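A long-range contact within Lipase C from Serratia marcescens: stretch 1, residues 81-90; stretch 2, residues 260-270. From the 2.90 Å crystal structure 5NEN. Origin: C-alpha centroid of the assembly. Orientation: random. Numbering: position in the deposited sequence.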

# COMPACT_ATOMS: atom_id res chain seq x y z
N GLN A 81 -26.50 -9.29 18.40
CA GLN A 81 -25.27 -8.63 18.79
C GLN A 81 -24.11 -9.58 18.62
O GLN A 81 -23.10 -9.22 17.98
CB GLN A 81 -25.32 -8.11 20.22
CG GLN A 81 -24.16 -7.19 20.52
CD GLN A 81 -24.50 -6.16 21.58
OE1 GLN A 81 -24.83 -5.01 21.26
NE2 GLN A 81 -24.40 -6.56 22.85
N VAL A 82 -24.28 -10.81 19.10
CA VAL A 82 -23.20 -11.77 18.97
C VAL A 82 -22.83 -11.93 17.51
O VAL A 82 -21.66 -11.94 17.17
CB VAL A 82 -23.54 -13.14 19.58
CG1 VAL A 82 -22.56 -14.22 19.11
CG2 VAL A 82 -23.52 -13.04 21.09
N ASP A 83 -23.83 -12.00 16.64
CA ASP A 83 -23.56 -12.20 15.22
C ASP A 83 -22.74 -11.04 14.63
O ASP A 83 -21.78 -11.25 13.91
CB ASP A 83 -24.87 -12.38 14.45
CG ASP A 83 -25.60 -13.70 14.80
OD1 ASP A 83 -24.92 -14.68 15.14
OD2 ASP A 83 -26.86 -13.74 14.74
N SER A 84 -23.14 -9.82 14.94
CA SER A 84 -22.50 -8.63 14.42
C SER A 84 -21.03 -8.54 14.91
O SER A 84 -20.11 -8.33 14.12
CB SER A 84 -23.29 -7.40 14.83
OG SER A 84 -22.59 -6.22 14.53
N LEU A 85 -20.82 -8.72 16.21
CA LEU A 85 -19.45 -8.77 16.71
C LEU A 85 -18.68 -9.93 16.01
O LEU A 85 -17.51 -9.77 15.62
CB LEU A 85 -19.43 -8.97 18.22
CG LEU A 85 -20.00 -7.82 19.06
CD1 LEU A 85 -19.86 -8.08 20.55
CD2 LEU A 85 -19.36 -6.54 18.71
N ARG A 86 -19.31 -11.09 15.80
CA ARG A 86 -18.59 -12.17 15.16
C ARG A 86 -18.19 -11.73 13.80
O ARG A 86 -17.11 -12.05 13.32
CB ARG A 86 -19.38 -13.46 15.07
CG ARG A 86 -19.06 -14.43 16.19
CD ARG A 86 -19.97 -15.64 16.10
NE ARG A 86 -19.64 -16.65 17.10
CZ ARG A 86 -19.93 -17.94 16.97
NH1 ARG A 86 -20.56 -18.36 15.88
NH2 ARG A 86 -19.60 -18.79 17.93
N ASP A 87 -19.06 -10.98 13.18
CA ASP A 87 -18.72 -10.52 11.86
C ASP A 87 -17.50 -9.62 11.92
O ASP A 87 -16.48 -9.91 11.28
CB ASP A 87 -19.88 -9.77 11.25
CG ASP A 87 -19.53 -9.24 9.91
OD1 ASP A 87 -19.60 -10.03 8.95
OD2 ASP A 87 -19.14 -8.05 9.85
N GLN A 88 -17.56 -8.58 12.74
CA GLN A 88 -16.46 -7.63 12.79
C GLN A 88 -15.15 -8.34 13.13
O GLN A 88 -14.10 -8.15 12.47
CB GLN A 88 -16.80 -6.54 13.79
CG GLN A 88 -18.19 -6.05 13.46
CD GLN A 88 -18.65 -4.91 14.31
OE1 GLN A 88 -17.99 -3.87 14.37
NE2 GLN A 88 -19.80 -5.08 14.97
N TYR A 89 -15.26 -9.22 14.11
CA TYR A 89 -14.14 -10.03 14.54
C TYR A 89 -13.56 -10.77 13.35
O TYR A 89 -12.34 -10.73 13.10
CB TYR A 89 -14.59 -11.02 15.60
CG TYR A 89 -13.47 -11.81 16.21
CD1 TYR A 89 -12.27 -11.19 16.58
CD2 TYR A 89 -13.60 -13.17 16.45
CE1 TYR A 89 -11.23 -11.92 17.16
CE2 TYR A 89 -12.57 -13.90 17.01
CZ TYR A 89 -11.39 -13.28 17.37
OH TYR A 89 -10.38 -14.02 17.93
N TYR A 90 -14.43 -11.40 12.59
CA TYR A 90 -14.00 -12.18 11.44
C TYR A 90 -13.27 -11.27 10.46
O TYR A 90 -12.30 -11.71 9.79
CB TYR A 90 -15.18 -12.88 10.79
CG TYR A 90 -15.76 -14.01 11.63
CD1 TYR A 90 -14.98 -14.68 12.55
CD2 TYR A 90 -17.09 -14.38 11.51
CE1 TYR A 90 -15.51 -15.71 13.32
CE2 TYR A 90 -17.64 -15.41 12.29
CZ TYR A 90 -16.85 -16.07 13.18
OH TYR A 90 -17.39 -17.10 13.94
N ASN A 260 -12.81 -9.39 23.57
CA ASN A 260 -13.35 -9.19 24.91
C ASN A 260 -14.84 -8.79 24.84
O ASN A 260 -15.67 -9.28 25.63
CB ASN A 260 -12.42 -8.23 25.66
CG ASN A 260 -11.00 -8.85 25.85
OD1 ASN A 260 -10.90 -10.00 26.29
ND2 ASN A 260 -9.92 -8.13 25.47
N LYS A 261 -15.20 -7.97 23.85
CA LYS A 261 -16.61 -7.62 23.67
C LYS A 261 -17.51 -8.83 23.43
O LYS A 261 -18.63 -8.93 23.96
CB LYS A 261 -16.76 -6.67 22.50
CG LYS A 261 -16.46 -5.22 22.82
CD LYS A 261 -17.12 -4.34 21.76
CE LYS A 261 -16.46 -2.98 21.65
NZ LYS A 261 -16.87 -2.28 20.39
N LEU A 262 -17.01 -9.74 22.60
CA LEU A 262 -17.71 -10.95 22.21
C LEU A 262 -17.85 -11.87 23.41
O LEU A 262 -18.83 -12.55 23.60
CB LEU A 262 -16.97 -11.63 21.06
CG LEU A 262 -17.77 -12.41 20.01
CD1 LEU A 262 -16.84 -12.85 18.86
CD2 LEU A 262 -18.50 -13.61 20.59
N GLN A 263 -16.82 -11.90 24.22
CA GLN A 263 -16.86 -12.63 25.45
C GLN A 263 -18.06 -12.11 26.26
O GLN A 263 -18.87 -12.89 26.80
CB GLN A 263 -15.53 -12.41 26.15
CG GLN A 263 -15.27 -13.12 27.43
CD GLN A 263 -13.87 -12.76 27.92
OE1 GLN A 263 -13.52 -11.57 28.02
NE2 GLN A 263 -13.06 -13.77 28.19
N MET A 264 -18.21 -10.79 26.30
CA MET A 264 -19.31 -10.22 27.07
C MET A 264 -20.67 -10.58 26.46
O MET A 264 -21.61 -10.97 27.17
CB MET A 264 -19.14 -8.72 27.21
CG MET A 264 -18.08 -8.33 28.25
SD MET A 264 -18.12 -9.42 29.70
CE MET A 264 -16.72 -10.52 29.41
N ALA A 265 -20.75 -10.45 25.14
CA ALA A 265 -21.97 -10.76 24.41
C ALA A 265 -22.40 -12.21 24.64
O ALA A 265 -23.59 -12.49 24.85
CB ALA A 265 -21.78 -10.50 22.94
N ASP A 266 -21.42 -13.11 24.62
CA ASP A 266 -21.62 -14.52 24.90
C ASP A 266 -22.13 -14.69 26.32
O ASP A 266 -22.99 -15.54 26.55
CB ASP A 266 -20.35 -15.34 24.69
CG ASP A 266 -20.06 -15.61 23.21
OD1 ASP A 266 -21.02 -15.78 22.45
OD2 ASP A 266 -18.88 -15.71 22.81
N PHE A 267 -21.61 -13.91 27.27
CA PHE A 267 -22.17 -14.00 28.63
C PHE A 267 -23.66 -13.66 28.60
O PHE A 267 -24.48 -14.38 29.17
CB PHE A 267 -21.46 -13.06 29.60
N ASP A 268 -24.02 -12.59 27.89
CA ASP A 268 -25.42 -12.18 27.83
C ASP A 268 -26.32 -13.24 27.19
O ASP A 268 -27.38 -13.60 27.73
CB ASP A 268 -25.53 -10.85 27.08
CG ASP A 268 -24.80 -9.72 27.81
OD1 ASP A 268 -24.10 -10.01 28.81
OD2 ASP A 268 -24.96 -8.54 27.43
N LEU A 269 -25.90 -13.78 26.05
CA LEU A 269 -26.74 -14.76 25.38
C LEU A 269 -26.84 -16.07 26.21
O LEU A 269 -27.90 -16.66 26.34
CB LEU A 269 -26.18 -15.05 23.98
CG LEU A 269 -26.94 -15.94 23.00
CD1 LEU A 269 -27.86 -15.09 22.12
CD2 LEU A 269 -25.98 -16.73 22.15
N GLY A 270 -25.72 -16.48 26.81
CA GLY A 270 -25.72 -17.64 27.68
C GLY A 270 -26.67 -17.41 28.84
O GLY A 270 -27.31 -18.34 29.34

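How do two segments so far apart in sequence come to lie together? Both are helical throughout, and they pack nearly antiparallel, with 159° between their N-to-C directions and a closest axial approach of 9.4 Å. As stretch 1 advances from Val82 to Leu85, its neighbours in stretch 2 therefore run backward: the CA of Val82 lies 5.7 Å from the CA of Ala265, and the CA of Leu85 lies 6.2 Å from the CA of Leu262. Each helix satisfies its own backbone through i to i+4 hydrogen bonds, such as Arg86 N to Val82 O at 2.8 Å and Ala265 N to Lys261 O at 2.9 Å. No hydrogen bond crosses between them, so the contact is one of side-chain packing, burying 425 Å² over both sides.

What does the first part of stretch 1 contribute? Gln81 directs its CA-to-CB bond toward the other helix, yet its side chain stays at the margin, with Gln81 NE2 4.7 Å from Ala265 CB, and the packing begins in earnest with Val82. This valine is buried, and although its CA-to-CB bond points sideways, the CG2 methyl reaches Ala265 CB at 3.6 Å. The small alanine side chain, directed toward stretch 1, meets it at the place where the two backbones come close. The same Val82 CG2 lies 4.4 Å from Leu269 CB, one turn farther along stretch 2, and 4.0 Å from Asp266 OD1, while Val82 CG1 is 4.4 Å from Leu262 CD2. Asp83 and Ser84 then turn out of reach of the partner helix.

How does Leu85 continue the packing one turn later? It points toward stretch 2 and, with chi1 in m and chi2 in t, extends CD1 against the partner backbone: Leu85 CD1 is 3.7 Å from Lys261 O and 3.9 Å from Leu262 N. These are van der Waals contacts, since a methyl group has no polar hydrogen to offer the carbonyl. Leu85 CD1 also lies 3.9 Å from Ala265 CB, so Ala265 is touched by both Val82 and Leu85. Nearer the leucine's own backbone, Leu85 CB approaches Leu262 CG at 4.2 Å.

What holds Leu262 in place as stretch 1 runs on? Its side chain is a knob in a hole formed by Val82, Leu85, Arg86 and Tyr89, residues spaced three and four apart as helical periodicity requires. The CA-to-CB bond of Leu262 points sideways, but its end comes nearer to stretch 1, and this residue has the largest area covered of any in the contact. Arg86 takes part through the aliphatic base of its side chain, with Arg86 CG 3.8 Å from Leu262 CD1. Asp87 and Gln88 face elsewhere; Gln88 NE2 makes weak hydrogen bonds back to Ser84 O (3.4 Å) and Ser84 OG (3.0 Å). Tyr89 completes the hole, its CD2 lying 4.1 Å from Leu262 CD1 in an oblique approach to the ring, and Tyr90 takes no part.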